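Local coordinates for amorpha-4,11-diene synthase (Artemisia annua, PDB 4GAX), which probably catalyses the metal-dependent cyclisation of farnesyl diphosphate to a sesquiterpene, as a plant synthase of the amorpha-4,11-diene and alpha-bisabolol type with engineered product specificity, at residues A[40-44]-A[259-264]; A[248-252]-A[555-561]; A[254-258]-A[299-303]; A[285-289]-A[305-310]. All coordinates share one frame; numbering follows the deposited sequence.

Contact 1 of 4, residues A[40-44]-A[259-264]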
# COMPACT_ATOMS: atom_id res chain seq x y z
N GLN A 40 -10.47 -21.20 9.18
CA GLN A 40 -11.63 -20.58 8.53
C GLN A 40 -11.40 -20.19 7.06
O GLN A 40 -12.35 -20.05 6.28
CB GLN A 40 -12.12 -19.36 9.32
CG GLN A 40 -11.27 -18.10 9.14
CD GLN A 40 -11.74 -16.95 10.02
OE1 GLN A 40 -11.29 -16.79 11.16
NE2 GLN A 40 -12.65 -16.14 9.49
N PHE A 41 -10.14 -20.01 6.68
CA PHE A 41 -9.83 -19.61 5.31
C PHE A 41 -9.35 -20.75 4.43
O PHE A 41 -9.13 -20.56 3.23
CB PHE A 41 -8.77 -18.49 5.29
CG PHE A 41 -9.18 -17.23 5.99
CD1 PHE A 41 -10.24 -16.46 5.50
CD2 PHE A 41 -8.50 -16.78 7.11
CE1 PHE A 41 -10.61 -15.27 6.13
CE2 PHE A 41 -8.86 -15.61 7.76
CZ PHE A 41 -9.92 -14.84 7.26
N LEU A 42 -9.19 -21.94 5.01
CA LEU A 42 -8.58 -23.07 4.29
C LEU A 42 -9.43 -23.52 3.10
O LEU A 42 -8.95 -23.63 1.97
CB LEU A 42 -8.34 -24.25 5.25
CG LEU A 42 -7.38 -25.36 4.81
CD1 LEU A 42 -8.10 -26.49 4.08
CD2 LEU A 42 -6.24 -24.81 3.95
N ILE A 43 -10.70 -23.79 3.37
CA ILE A 43 -11.66 -24.14 2.34
C ILE A 43 -12.65 -22.99 2.21
O ILE A 43 -13.18 -22.50 3.22
CB ILE A 43 -12.44 -25.43 2.69
CG1 ILE A 43 -11.48 -26.61 2.87
CG2 ILE A 43 -13.48 -25.74 1.62
CD1 ILE A 43 -10.73 -26.99 1.60
N VAL A 44 -12.90 -22.55 0.98
CA VAL A 44 -13.88 -21.50 0.76
C VAL A 44 -15.16 -22.06 0.15
O VAL A 44 -15.13 -22.88 -0.77
CB VAL A 44 -13.29 -20.32 -0.05
CG1 VAL A 44 -14.20 -19.92 -1.21
CG2 VAL A 44 -13.05 -19.15 0.87
N LEU A 259 -6.57 -16.72 -0.84
CA LEU A 259 -6.13 -17.00 0.52
C LEU A 259 -6.33 -18.48 0.85
O LEU A 259 -5.56 -19.06 1.62
CB LEU A 259 -6.89 -16.13 1.51
CG LEU A 259 -6.53 -16.32 2.99
CD1 LEU A 259 -5.03 -16.22 3.23
CD2 LEU A 259 -7.26 -15.27 3.83
N SER A 260 -7.37 -19.08 0.28
CA SER A 260 -7.56 -20.53 0.40
C SER A 260 -6.39 -21.31 -0.23
O SER A 260 -5.89 -22.29 0.35
CB SER A 260 -8.88 -20.94 -0.25
OG SER A 260 -8.99 -22.35 -0.30
N GLN A 261 -5.99 -20.91 -1.43
CA GLN A 261 -4.87 -21.54 -2.11
C GLN A 261 -3.58 -21.32 -1.32
O GLN A 261 -2.79 -22.24 -1.15
CB GLN A 261 -4.73 -20.98 -3.53
CG GLN A 261 -5.94 -21.28 -4.41
CD GLN A 261 -5.95 -20.47 -5.70
OE1 GLN A 261 -7.01 -20.04 -6.17
NE2 GLN A 261 -4.78 -20.28 -6.29
N LEU A 262 -3.38 -20.12 -0.81
CA LEU A 262 -2.21 -19.83 0.00
C LEU A 262 -2.20 -20.60 1.31
O LEU A 262 -1.14 -21.01 1.79
CB LEU A 262 -2.09 -18.33 0.26
CG LEU A 262 -1.52 -17.60 -0.94
CD1 LEU A 262 -1.87 -16.11 -0.84
CD2 LEU A 262 -0.00 -17.81 -1.02
N SER A 263 -3.40 -20.77 1.88
CA SER A 263 -3.54 -21.49 3.15
C SER A 263 -3.16 -22.94 2.97
O SER A 263 -2.52 -23.52 3.85
CB SER A 263 -4.96 -21.35 3.71
OG SER A 263 -5.25 -19.99 3.98
N LYS A 264 -3.54 -23.53 1.84
CA LYS A 264 -3.21 -24.95 1.58
C LYS A 264 -1.72 -25.14 1.38
O LYS A 264 -1.12 -26.05 1.95
CB LYS A 264 -3.97 -25.48 0.35
CG LYS A 264 -5.33 -26.03 0.68
CD LYS A 264 -6.27 -25.96 -0.51
CE LYS A 264 -7.72 -25.91 -0.05
NZ LYS A 264 -8.67 -25.90 -1.19
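Leu42 O receives the hydroxyl of Ser260 in a short hydrogen bond, with OG 2.6 Å from that oxygen. The hydroxyl comes from above the carbonyl plane, 40° out of it. Ser260 OG reaches it by standing opposite its own backbone N (chi1 172°), which turns the hydroxyl outward from helix 238-269. The same carbonyl is brushed by Lys264, whose CE lies 3.3 Å from Leu42 O. One residue earlier in the loop, Phe41 O sits 3.2 Å from Ser260 CA in a CA-H...O contact. Two successive loop carbonyls therefore face the same serine.

The aromatic part is a CH-pi contact. Leu259 CD2 lies over one face of the Phe41 ring, 3.7 Å from its centroid. CG of Gln40 covers the other face, so the ring is held between two aliphatic groups. Leu557, at the end of helix 547-557, packs against both Phe41 and Leu259.

On the outer side, Leu42 CD2 rests on Lys264 CG at 3.6 Å and also touches Ser263 CB. The extended lysine chain runs on to the next loop residue, and Ile43 CD1 meets Lys264 CE at 3.6 Å. Ser263 OG turns back into its own helix and donates to Leu259 O at 2.6 Å. That oxygen also takes the backbone N of Ser263, from the opposite face of its plane.

The loop before helix 52-71 is thus fixed to the helix by one short hydrogen bond at a carbonyl, flanked by apolar contacts. The lysine contributes here through its methylenes and makes no ionic bond across the contact.

Contact 2 of 4, residues A[248-252]-A[555-561]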
# COMPACT_ATOMS: atom_id res chain seq x y z
N PHE A 248 -17.94 -5.56 -5.03
CA PHE A 248 -17.17 -5.75 -3.81
C PHE A 248 -17.22 -7.19 -3.41
O PHE A 248 -16.20 -7.78 -3.06
CB PHE A 248 -17.70 -4.91 -2.65
CG PHE A 248 -16.83 -5.00 -1.44
CD1 PHE A 248 -15.72 -4.18 -1.32
CD2 PHE A 248 -17.07 -5.96 -0.47
CE1 PHE A 248 -14.90 -4.28 -0.22
CE2 PHE A 248 -16.23 -6.08 0.64
CZ PHE A 248 -15.15 -5.23 0.77
N ASN A 249 -18.42 -7.76 -3.43
CA ASN A 249 -18.61 -9.15 -2.98
C ASN A 249 -17.96 -10.15 -3.93
O ASN A 249 -17.37 -11.15 -3.48
CB ASN A 249 -20.09 -9.46 -2.73
CG ASN A 249 -20.63 -8.81 -1.44
OD1 ASN A 249 -19.86 -8.32 -0.60
ND2 ASN A 249 -21.96 -8.81 -1.29
N LEU A 250 -18.07 -9.90 -5.23
CA LEU A 250 -17.41 -10.77 -6.21
C LEU A 250 -15.90 -10.77 -6.02
O LEU A 250 -15.26 -11.82 -6.02
CB LEU A 250 -17.74 -10.31 -7.63
CG LEU A 250 -19.22 -10.39 -8.01
CD1 LEU A 250 -19.42 -9.97 -9.47
CD2 LEU A 250 -19.77 -11.79 -7.76
N LEU A 251 -15.32 -9.59 -5.87
CA LEU A 251 -13.87 -9.51 -5.71
C LEU A 251 -13.44 -10.09 -4.37
O LEU A 251 -12.41 -10.77 -4.27
CB LEU A 251 -13.37 -8.08 -5.93
CG LEU A 251 -11.86 -7.89 -5.95
CD1 LEU A 251 -11.20 -8.80 -7.00
CD2 LEU A 251 -11.56 -6.41 -6.25
N GLN A 252 -14.23 -9.87 -3.32
CA GLN A 252 -13.96 -10.52 -2.05
C GLN A 252 -13.91 -12.04 -2.18
O GLN A 252 -13.06 -12.70 -1.55
CB GLN A 252 -14.98 -10.12 -0.99
CG GLN A 252 -14.63 -10.60 0.41
CD GLN A 252 -15.70 -10.25 1.42
OE1 GLN A 252 -16.84 -10.72 1.33
NE2 GLN A 252 -15.33 -9.41 2.40
N SER A 555 -12.71 -6.81 7.69
CA SER A 555 -13.51 -5.96 6.83
C SER A 555 -13.23 -6.27 5.36
O SER A 555 -14.11 -6.15 4.50
CB SER A 555 -13.26 -4.48 7.13
OG SER A 555 -12.05 -4.03 6.56
N LEU A 556 -12.01 -6.70 5.06
CA LEU A 556 -11.65 -7.06 3.69
C LEU A 556 -11.98 -8.51 3.31
O LEU A 556 -12.43 -8.79 2.18
CB LEU A 556 -10.16 -6.77 3.44
CG LEU A 556 -9.87 -5.42 2.79
CD1 LEU A 556 -10.38 -4.29 3.65
CD2 LEU A 556 -8.36 -5.22 2.44
N LEU A 557 -11.79 -9.45 4.23
CA LEU A 557 -11.88 -10.86 3.87
C LEU A 557 -13.08 -11.62 4.43
O LEU A 557 -13.45 -12.68 3.91
CB LEU A 557 -10.58 -11.58 4.27
CG LEU A 557 -9.33 -11.02 3.60
CD1 LEU A 557 -8.11 -11.81 4.03
CD2 LEU A 557 -9.47 -11.04 2.09
N VAL A 558 -13.69 -11.11 5.49
CA VAL A 558 -14.71 -11.90 6.18
C VAL A 558 -16.15 -11.42 5.96
O VAL A 558 -17.02 -12.19 5.55
CB VAL A 558 -14.39 -12.02 7.68
CG1 VAL A 558 -15.50 -12.76 8.43
CG2 VAL A 558 -13.05 -12.74 7.86
N TYR A 559 -16.40 -10.13 6.18
CA TYR A 559 -17.77 -9.62 6.05
C TYR A 559 -18.03 -9.18 4.61
O TYR A 559 -17.33 -8.31 4.08
CB TYR A 559 -18.00 -8.42 6.97
CG TYR A 559 -17.76 -8.67 8.44
CD1 TYR A 559 -16.81 -7.93 9.14
CD2 TYR A 559 -18.49 -9.63 9.13
CE1 TYR A 559 -16.59 -8.15 10.49
CE2 TYR A 559 -18.27 -9.86 10.48
CZ TYR A 559 -17.32 -9.11 11.15
OH TYR A 559 -17.10 -9.33 12.49
N PRO A 560 -19.05 -9.78 3.98
CA PRO A 560 -19.52 -9.36 2.65
C PRO A 560 -20.41 -8.11 2.78
O PRO A 560 -20.88 -7.83 3.88
CB PRO A 560 -20.37 -10.55 2.19
CG PRO A 560 -20.90 -11.13 3.46
CD PRO A 560 -19.81 -10.94 4.49
N MET A 561 -20.60 -7.38 1.68
CA MET A 561 -21.54 -6.25 1.66
C MET A 561 -22.95 -6.79 1.72
O MET A 561 -23.23 -7.86 1.19
CB MET A 561 -21.42 -5.43 0.37
CG MET A 561 -20.16 -4.61 0.22
SD MET A 561 -19.88 -3.43 1.54
CE MET A 561 -21.50 -2.68 1.71
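The C-terminal tail leaves helix 547-557 and extends alongside helix 238-269, with CA atoms 6.3 Å apart at Gln252 and Leu557 and 5.7 Å apart at Asn249 and Pro560. Gln252 carries the inner half of the contact. CG stands opposite the backbone N and the chain is extended (chi1 -172°), which carries the amide across to the turn after helix 547-557. Its NE2 donates twice, to Leu556 O at 3.0 Å and to Tyr559 O at 2.8 Å. Both acceptors lie close to the amide plane, yet both carbonyls are approached from above their own planes. The amide is thereby fixed in rotation. Its OE1 lies 3.3 Å from Pro560 CA.

Asn249 matches the backbone of Met561 with both ends of its amide. OD1 accepts from Met561 N at 2.6 Å, in the carbonyl plane and on a lone pair. ND2 gives a nearly straight bond to Met561 O at 2.9 Å (172°). The two bonds fix the rotation of the Asn249 amide against the backbone of Met561.

Phe248 supplies the apolar part. Its CD2 touches Met561 CG at 3.4 Å. The bent methionine chain brings SD above a ring face in a more distant Met-aromatic contact. Ser555 O and Tyr559 O lie at the ring edge.

Around the contact, Val224 of helix 219-232 packs on Phe248 and Leu556, and Ile227 of the same helix on Met561. Leu556 and Leu557 turn to helix 282-292. Arg256 NH1, a turn further along helix 238-269, makes a hydrogen bond to Leu557 O, where helix 547-557 ends.

Contact 3 of 4, residues A[254-258]-A[299-303]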
# COMPACT_ATOMS: atom_id res chain seq x y z
N LEU A 254 -12.97 -13.70 -4.77
CA LEU A 254 -11.70 -14.01 -5.43
C LEU A 254 -10.56 -13.96 -4.42
O LEU A 254 -9.71 -14.85 -4.38
CB LEU A 254 -11.44 -13.03 -6.58
CG LEU A 254 -10.05 -13.16 -7.21
CD1 LEU A 254 -9.87 -14.50 -7.94
CD2 LEU A 254 -9.77 -11.99 -8.15
N HIS A 255 -10.55 -12.92 -3.58
CA HIS A 255 -9.53 -12.80 -2.54
C HIS A 255 -9.58 -14.01 -1.62
O HIS A 255 -8.54 -14.53 -1.22
CB HIS A 255 -9.73 -11.53 -1.71
CG HIS A 255 -9.55 -10.27 -2.49
ND1 HIS A 255 -10.14 -9.08 -2.14
CD2 HIS A 255 -8.82 -10.02 -3.61
CE1 HIS A 255 -9.80 -8.14 -3.01
NE2 HIS A 255 -9.00 -8.68 -3.91
N ARG A 256 -10.80 -14.46 -1.30
CA ARG A 256 -10.95 -15.62 -0.45
C ARG A 256 -10.42 -16.88 -1.12
O ARG A 256 -9.86 -17.76 -0.44
CB ARG A 256 -12.40 -15.79 -0.01
CG ARG A 256 -12.81 -14.81 1.08
CD ARG A 256 -12.16 -15.15 2.42
NE ARG A 256 -12.67 -16.41 2.96
CZ ARG A 256 -13.67 -16.50 3.85
NH1 ARG A 256 -14.26 -15.41 4.31
NH2 ARG A 256 -14.05 -17.70 4.28
N GLU A 257 -10.60 -16.99 -2.44
CA GLU A 257 -10.04 -18.12 -3.19
C GLU A 257 -8.51 -18.13 -3.15
O GLU A 257 -7.89 -19.19 -2.97
CB GLU A 257 -10.51 -18.10 -4.67
CG GLU A 257 -12.02 -18.26 -4.86
CD GLU A 257 -12.43 -18.29 -6.34
OE1 GLU A 257 -11.75 -17.64 -7.17
OE2 GLU A 257 -13.42 -18.97 -6.68
N GLU A 258 -7.91 -16.96 -3.33
CA GLU A 258 -6.45 -16.80 -3.27
C GLU A 258 -5.90 -17.18 -1.89
O GLU A 258 -4.89 -17.88 -1.79
CB GLU A 258 -6.07 -15.34 -3.59
CG GLU A 258 -6.51 -14.90 -4.97
CD GLU A 258 -6.39 -13.40 -5.19
OE1 GLU A 258 -6.05 -12.67 -4.23
OE2 GLU A 258 -6.65 -12.94 -6.34
N SER A 299 -4.27 -11.15 -9.53
CA SER A 299 -4.38 -12.36 -8.72
C SER A 299 -3.10 -13.20 -8.63
O SER A 299 -2.66 -13.56 -7.53
CB SER A 299 -5.52 -13.24 -9.23
OG SER A 299 -5.75 -14.28 -8.31
N ARG A 300 -2.49 -13.51 -9.78
CA ARG A 300 -1.26 -14.31 -9.77
C ARG A 300 -0.14 -13.58 -9.05
O ARG A 300 0.62 -14.19 -8.28
CB ARG A 300 -0.80 -14.67 -11.19
CG ARG A 300 -1.70 -15.65 -11.91
CD ARG A 300 -0.96 -16.38 -13.03
NE ARG A 300 -0.06 -17.41 -12.53
CZ ARG A 300 -0.44 -18.64 -12.19
NH1 ARG A 300 -1.71 -19.00 -12.29
NH2 ARG A 300 0.46 -19.52 -11.74
N ALA A 301 -0.06 -12.28 -9.28
CA ALA A 301 0.97 -11.46 -8.63
C ALA A 301 0.80 -11.44 -7.12
O ALA A 301 1.79 -11.54 -6.40
CB ALA A 301 0.99 -10.04 -9.19
N ARG A 302 -0.44 -11.31 -6.63
CA ARG A 302 -0.68 -11.33 -5.19
C ARG A 302 -0.27 -12.65 -4.54
O ARG A 302 0.31 -12.68 -3.44
CB ARG A 302 -2.18 -11.09 -4.89
CG ARG A 302 -2.61 -9.64 -4.93
CD ARG A 302 -4.00 -9.49 -4.30
NE ARG A 302 -5.02 -10.15 -5.11
CZ ARG A 302 -5.54 -9.63 -6.22
NH1 ARG A 302 -5.10 -8.45 -6.67
NH2 ARG A 302 -6.48 -10.29 -6.89
N ILE A 303 -0.62 -13.75 -5.20
CA ILE A 303 -0.33 -15.07 -4.62
C ILE A 303 1.18 -15.27 -4.52
O ILE A 303 1.68 -15.72 -3.49
CB ILE A 303 -1.00 -16.20 -5.42
CG1 ILE A 303 -2.51 -16.16 -5.18
CG2 ILE A 303 -0.42 -17.56 -5.02
CD1 ILE A 303 -3.32 -17.07 -6.11
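Ser299 and Glu258 meet where helix 299-322 begins, in the all-helical fold of the terpene synthases. The two segments approach with axes 10.8 Å apart at an angle of 40°. Ser299 OG, set opposite its own backbone N (chi1 -170°), donates to Glu258 OE2 at 2.5 Å. It comes from above the carboxylate plane. Leu254 CD1 packs beside this hydroxyl.

Arg302, one turn on, grips the same carboxylate side-on in a two-nitrogen salt bridge. Its NE donates to Glu258 OE1 at 2.9 Å, nearly straight at 178°. Its NH2 reaches the syn lone pair of OE2 at 2.7 Å. The two flat groups are nearly coplanar. Glu258 OE1 also bonds Tyr286 OH, while Arg302 NH1 holds the carbonyls of Arg293 and Glu295. The buried charges are thus well compensated, which probably favours an ionised glutamate. His255 lies over one guanidinium face with its ring steeply turned; its NE2 is bonded to Phe294 O.

Ile303 closes the contact on the apolar side. Its CG1 lies 4.0 Å from Glu258 CB, and its CD1 touches Glu258 CG, so the glutamate's methylenes rest on the isoleucine.

Contact 4 of 4, residues A[285-289]-A[305-310]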
# COMPACT_ATOMS: atom_id res chain seq x y z
N CYS A 285 0.74 -12.45 5.71
CA CYS A 285 1.54 -12.26 4.50
C CYS A 285 0.62 -11.92 3.34
O CYS A 285 0.92 -11.06 2.51
CB CYS A 285 2.35 -13.51 4.17
SG CYS A 285 3.57 -13.95 5.45
N TYR A 286 -0.52 -12.60 3.27
CA TYR A 286 -1.49 -12.32 2.21
C TYR A 286 -2.04 -10.89 2.29
O TYR A 286 -2.18 -10.22 1.27
CB TYR A 286 -2.65 -13.33 2.26
CG TYR A 286 -3.68 -13.01 1.20
CD1 TYR A 286 -4.96 -12.59 1.54
CD2 TYR A 286 -3.35 -13.08 -0.13
CE1 TYR A 286 -5.90 -12.26 0.54
CE2 TYR A 286 -4.26 -12.75 -1.13
CZ TYR A 286 -5.54 -12.34 -0.78
OH TYR A 286 -6.43 -12.01 -1.78
N PHE A 287 -2.34 -10.42 3.50
CA PHE A 287 -2.92 -9.09 3.68
C PHE A 287 -1.95 -8.03 3.18
O PHE A 287 -2.34 -7.06 2.54
CB PHE A 287 -3.29 -8.84 5.16
CG PHE A 287 -4.17 -7.63 5.37
CD1 PHE A 287 -5.50 -7.65 4.94
CD2 PHE A 287 -3.68 -6.49 5.98
CE1 PHE A 287 -6.32 -6.53 5.11
CE2 PHE A 287 -4.50 -5.37 6.17
CZ PHE A 287 -5.82 -5.39 5.73
N TRP A 288 -0.67 -8.25 3.45
CA TRP A 288 0.37 -7.37 2.93
C TRP A 288 0.42 -7.42 1.40
O TRP A 288 0.49 -6.37 0.72
CB TRP A 288 1.69 -7.81 3.56
CG TRP A 288 2.84 -6.89 3.44
CD1 TRP A 288 3.01 -5.89 2.53
CD2 TRP A 288 4.00 -6.89 4.27
NE1 TRP A 288 4.22 -5.26 2.74
CE2 TRP A 288 4.85 -5.86 3.81
CE3 TRP A 288 4.42 -7.66 5.35
CZ2 TRP A 288 6.08 -5.58 4.40
CZ3 TRP A 288 5.65 -7.37 5.95
CH2 TRP A 288 6.47 -6.35 5.46
N ALA A 289 0.38 -8.63 0.84
CA ALA A 289 0.38 -8.76 -0.63
C ALA A 289 -0.86 -8.09 -1.21
O ALA A 289 -0.82 -7.45 -2.28
CB ALA A 289 0.43 -10.23 -1.04
N LEU A 305 3.52 -12.93 -4.43
CA LEU A 305 4.07 -11.96 -3.49
C LEU A 305 3.84 -12.43 -2.07
O LEU A 305 4.73 -12.34 -1.22
CB LEU A 305 3.45 -10.58 -3.72
CG LEU A 305 3.81 -9.44 -2.75
CD1 LEU A 305 5.30 -9.15 -2.74
CD2 LEU A 305 3.02 -8.15 -3.15
N ALA A 306 2.67 -12.99 -1.81
CA ALA A 306 2.38 -13.51 -0.49
C ALA A 306 3.36 -14.63 -0.12
O ALA A 306 3.86 -14.67 1.01
CB ALA A 306 0.93 -14.03 -0.43
N LYS A 307 3.64 -15.53 -1.07
CA LYS A 307 4.62 -16.59 -0.83
C LYS A 307 6.00 -16.02 -0.53
O LYS A 307 6.68 -16.49 0.39
CB LYS A 307 4.69 -17.53 -2.03
CG LYS A 307 3.38 -18.29 -2.26
CD LYS A 307 3.45 -19.14 -3.54
CE LYS A 307 2.17 -19.98 -3.71
NZ LYS A 307 2.25 -20.83 -4.96
N VAL A 308 6.42 -15.03 -1.30
CA VAL A 308 7.73 -14.42 -1.08
C VAL A 308 7.79 -13.75 0.29
O VAL A 308 8.79 -13.86 1.00
CB VAL A 308 8.10 -13.43 -2.21
CG1 VAL A 308 9.36 -12.68 -1.87
CG2 VAL A 308 8.28 -14.18 -3.53
N ILE A 309 6.71 -13.07 0.68
CA ILE A 309 6.66 -12.47 2.02
C ILE A 309 6.73 -13.54 3.12
O ILE A 309 7.40 -13.35 4.16
CB ILE A 309 5.43 -11.54 2.18
CG1 ILE A 309 5.57 -10.36 1.22
CG2 ILE A 309 5.28 -11.06 3.62
CD1 ILE A 309 4.29 -9.51 1.06
N ALA A 310 6.08 -14.68 2.90
CA ALA A 310 6.19 -15.78 3.86
C ALA A 310 7.63 -16.28 3.92
O ALA A 310 8.12 -16.63 5.00
CB ALA A 310 5.24 -16.92 3.49
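Ala289 and Ala306 mark the tight part of this helix crossing. The axes of the two segments pass 8.1 Å apart at 130°, and the CA atoms of Tyr286 and Ala306 approach to 4.9 Å. Small side chains permit this. Ala289 CB reaches the backbone of the other helix, 3.6 Å from Ala306 N, and also meets Ala306 CB. Leu305 wraps the end of the crossing, with CD2 3.7 Å from Ala289 CA. The CB of Tyr286 points away; its CA meets Ala306 CB, and the ring edge lies a little farther from the same methyl.

At the other end, Cys285 packs closely. Its SG, opposite the carbonyl carbon (chi1 -63°), lies 3.6 Å from Ala310 CA and 3.8 Å from Ile309 CG2. Its CB meets Ala306 O.

The Trp288 side is looser and less enclosed, since this residue is partly exposed while the others that touch are buried. One ring face receives Ile309 CD1, which makes a CH-pi contact 4.1 Å from the centroid of the five-membered ring. The methyl is offset toward the rim. Ile309 thus sits between Cys285, at CG2, and Trp288, at CD1. Farther along, Trp288 CE3 touches Ile309 CG2. The ring also meets Phe531 of helix 519-535, and Leu422 of helix 419-429 packs on both Trp288 and Ile309.

The contact relies on shape rather than on polar bonds: alanines bring the helices close and the larger side chains fill the flanks. The result is an apolar join between helix 282-292 and helix 299-322, which later carries the DDIYD sequence, the metal-binding motif of this family.

Contacts 1, 2 and 3 share helix 238-269, and contacts 3 and 4 share helix 299-322. Contact 3 lies between the others, its centre about 10 Å from those of contacts 1 and 4 and about 13 Å from that of contact 2. Tyr286 OH of contact 4 lies 2.6 Å from Glu258 OE1 of contact 3, a probable hydrogen bond. Arg256, within 254-258, packs against Phe41 and Val44 of contact 1. The centres of contacts 2 and 4 are about 19 Å apart, bridged by Leu556 and Phe287. None of the four contains the DDIYD sequence, which follows 305-310 on helix 299-322 and probably binds magnesium as in relatives.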